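Local coordinates for thymine dioxygenase (Neurospora crassa, PDB 5C3R), which probably oxidises thymine in an iron- and 2-oxoglutarate-dependent dioxygenase reaction, at residues A[188-193]-A[292-297]. Numbering follows the deposited sequence.
Sequences DNILRL and AYFCNP. With HMU (5-hydroxymethyl uracil), chain G; AKG (2-oxoglutaric acid), chain F.
Arg-192 and Phe-294 meet on the ligand-binding face of two antiparallel strands, the phenyl edge directed at one face of the guanidinium with the two planes 82° apart. CE2 of Phe-294 lies 3.7 Å from NE of Arg-192. The arginine starts out extended, CG anti to the backbone N (chi1 178°), then bends at chi3, which brings NH1 to within 2.9 Å of O2 of 2-oxoglutarate for a hydrogen bond near the guanidinium plane; NE is held by a salt bridge to Glu-124. 5-Hydroxymethyl uracil lies flat over one face of the Phe-294 ring, its N3 3.5 Å from CG of Phe-294, while CZ approaches the cosubstrate carboxylate. The strands, 190-200 and 284-295, are neighbours in the major sheet of the double-stranded beta-helix core of 2-oxoglutarate oxygenases, so that this pair lines the active site. Reciprocal backbone bonds join Ile-190 with Phe-294 and Arg-192 with Ala-292. On the other face, toward helix 147-173, CB of Leu-191 packs 3.9 Å from CD1 of Tyr-293. Beyond the paired residues, the amide of Asn-189 serves both ends: ND2 donates to OH of Tyr-293 at 2.9 Å, and OD1 accepts from N of Asn-296 at 3.1 Å, the donor tilted 29° from the carbonyl plane. With an alanine in place of Asn-189, the buried N-H of Asn-296 would probably be left without its side-chain acceptor and the Tyr-293 hydroxyl without this donor. ND2 of Asn-296 reaches back to O of Asp-188 at 3.1 Å, the acceptor lying in the amide plane of Asn-296 and the donor in the carbonyl plane of Asp-188.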
loop_
_atom_site.group_PDB
_atom_site.type_symbol
_atom_site.label_atom_id
_atom_site.label_comp_id
_atom_site.label_asym_id
_atom_site.label_seq_id
_atom_site.Cartn_x
_atom_site.Cartn_y
_atom_site.Cartn_z
ATOM N N ASP A 188 12.282 -6.102 4.025
ATOM C CA ASP A 188 11.550 -5.728 5.241
ATOM C C ASP A 188 10.187 -5.127 4.877
ATOM O O ASP A 188 9.864 -4.002 5.247
ATOM C CB ASP A 188 12.373 -4.749 6.090
ATOM C CG ASP A 188 13.533 -5.420 6.792
ATOM O OD1 ASP A 188 13.333 -6.522 7.347
ATOM O OD2 ASP A 188 14.641 -4.846 6.806
ATOM N N ASN A 189 9.391 -5.910 4.161
ATOM C CA ASN A 189 8.143 -5.446 3.588
ATOM C C ASN A 189 6.979 -6.042 4.345
ATOM O O ASN A 189 7.162 -6.976 5.127
ATOM C CB ASN A 189 8.079 -5.853 2.118
ATOM C CG ASN A 189 9.290 -5.385 1.335
ATOM O OD1 ASN A 189 9.851 -4.328 1.611
ATOM N ND2 ASN A 189 9.706 -6.178 0.363
ATOM N N ILE A 190 5.784 -5.500 4.120
ATOM C CA ILE A 190 4.582 -5.976 4.803
ATOM C C ILE A 190 3.469 -6.242 3.800
ATOM O O ILE A 190 3.031 -5.346 3.087
ATOM C CB ILE A 190 4.100 -4.975 5.872
ATOM C CG1 ILE A 190 5.162 -4.790 6.966
ATOM C CG2 ILE A 190 2.779 -5.418 6.493
ATOM C CD1 ILE A 190 5.415 -6.013 7.826
ATOM N N LEU A 191 3.030 -7.495 3.757
ATOM C CA LEU A 191 1.919 -7.923 2.920
ATOM C C LEU A 191 0.638 -7.762 3.727
ATOM O O LEU A 191 0.375 -8.545 4.645
ATOM C CB LEU A 191 2.124 -9.385 2.510
ATOM C CG LEU A 191 1.011 -10.153 1.802
ATOM C CD1 LEU A 191 0.628 -9.490 0.488
ATOM C CD2 LEU A 191 1.482 -11.581 1.566
ATOM N N ARG A 192 -0.145 -6.737 3.395
ATOM C CA ARG A 192 -1.415 -6.490 4.066
ATOM C C ARG A 192 -2.581 -7.008 3.231
ATOM O O ARG A 192 -2.906 -6.451 2.187
ATOM C CB ARG A 192 -1.597 -4.997 4.348
ATOM C CG ARG A 192 -2.929 -4.650 5.010
ATOM C CD ARG A 192 -3.149 -3.151 5.145
ATOM N NE ARG A 192 -2.757 -2.631 6.458
ATOM C CZ ARG A 192 -2.933 -1.367 6.857
ATOM N NH1 ARG A 192 -3.485 -0.457 6.051
ATOM N NH2 ARG A 192 -2.543 -1.003 8.073
ATOM N N LEU A 193 -3.211 -8.075 3.705
ATOM C CA LEU A 193 -4.449 -8.567 3.108
ATOM C C LEU A 193 -5.592 -7.747 3.685
ATOM O O LEU A 193 -5.620 -7.486 4.887
ATOM C CB LEU A 193 -4.658 -10.048 3.422
ATOM C CG LEU A 193 -3.501 -10.988 3.073
ATOM C CD1 LEU A 193 -3.842 -12.397 3.519
ATOM C CD2 LEU A 193 -3.188 -10.970 1.587
ATOM N N ALA A 292 -2.484 -4.819 -0.120
ATOM C CA ALA A 292 -1.477 -3.769 -0.097
ATOM C C ALA A 292 -0.160 -4.359 0.363
ATOM O O ALA A 292 -0.019 -4.762 1.513
ATOM C CB ALA A 292 -1.904 -2.643 0.826
ATOM N N TYR A 293 0.808 -4.411 -0.545
ATOM C CA TYR A 293 2.145 -4.862 -0.208
ATOM C C TYR A 293 3.017 -3.634 0.028
ATOM O O TYR A 293 3.485 -2.988 -0.911
ATOM C CB TYR A 293 2.706 -5.732 -1.332
ATOM C CG TYR A 293 4.029 -6.381 -1.019
ATOM C CD1 TYR A 293 4.086 -7.601 -0.358
ATOM C CD2 TYR A 293 5.226 -5.782 -1.393
ATOM C CE1 TYR A 293 5.297 -8.207 -0.071
ATOM C CE2 TYR A 293 6.445 -6.385 -1.125
ATOM C CZ TYR A 293 6.476 -7.600 -0.462
ATOM O OH TYR A 293 7.684 -8.207 -0.184
ATOM N N PHE A 294 3.225 -3.306 1.295
ATOM C CA PHE A 294 4.023 -2.147 1.655
ATOM C C PHE A 294 5.497 -2.490 1.521
ATOM O O PHE A 294 5.988 -3.382 2.207
ATOM C CB PHE A 294 3.706 -1.705 3.084
ATOM C CG PHE A 294 2.262 -1.355 3.300
ATOM C CD1 PHE A 294 1.675 -0.333 2.579
ATOM C CD2 PHE A 294 1.493 -2.045 4.226
ATOM C CE1 PHE A 294 0.340 -0.002 2.774
ATOM C CE2 PHE A 294 0.168 -1.715 4.429
ATOM C CZ PHE A 294 -0.411 -0.696 3.698
ATOM N N CYS A 295 6.188 -1.793 0.619
ATOM C CA CYS A 295 7.629 -1.954 0.458
ATOM C C CYS A 295 8.360 -0.876 1.270
ATOM O O CYS A 295 7.947 0.291 1.283
ATOM C CB CYS A 295 8.027 -1.877 -1.017
ATOM S SG CYS A 295 7.109 -2.970 -2.146
ATOM N N ASN A 296 9.429 -1.280 1.954
ATOM C CA ASN A 296 10.243 -0.381 2.770
ATOM C C ASN A 296 11.736 -0.555 2.497
ATOM O O ASN A 296 12.159 -1.625 2.059
ATOM C CB ASN A 296 10.020 -0.674 4.252
ATOM C CG ASN A 296 8.577 -0.514 4.668
ATOM O OD1 ASN A 296 8.004 0.570 4.547
ATOM N ND2 ASN A 296 7.986 -1.584 5.185
ATOM N N PRO A 297 12.540 0.490 2.767
ATOM C CA PRO A 297 13.981 0.273 2.814
ATOM C C PRO A 297 14.323 -0.718 3.919
ATOM O O PRO A 297 13.520 -0.926 4.828
ATOM C CB PRO A 297 14.548 1.661 3.147
ATOM C CG PRO A 297 13.473 2.618 2.810
ATOM C CD PRO A 297 12.190 1.893 3.052
HETATM N N1 HMU G . 1.000 0.069 7.443
HETATM C C2 HMU G . 2.361 -0.042 6.906
HETATM O O2 HMU G . 3.112 -0.897 7.315
HETATM N N3 HMU G . 2.802 0.900 5.868
HETATM C C4 HMU G . 1.906 1.901 5.397
HETATM O O3 HMU G . -1.688 2.449 5.258
HETATM O O4 HMU G . 2.287 2.662 4.542
HETATM C C5 HMU G . 0.549 1.994 5.938
HETATM C CM5 HMU G . -0.429 3.044 5.454
HETATM C C6 HMU G . 0.121 1.058 6.966
HETATM C C1 AKG F . -3.706 0.946 2.612
HETATM O O1 AKG F . -2.736 1.655 2.955
HETATM O O2 AKG F . -3.953 -0.129 3.197
HETATM C C2 AKG F . -4.567 1.398 1.506
HETATM O O5 AKG F . -4.342 2.490 0.973
HETATM C C3 AKG F . -5.723 0.517 1.056
HETATM C C4 AKG F . -6.244 0.913 -0.324
HETATM C C5 AKG F . -7.222 -0.109 -0.877
HETATM O O3 AKG F . -7.519 -0.017 -2.081
HETATM O O4 AKG F . -7.712 -1.005 -0.145
HETATM O O HOH W 1 13.679 -3.997 2.691
#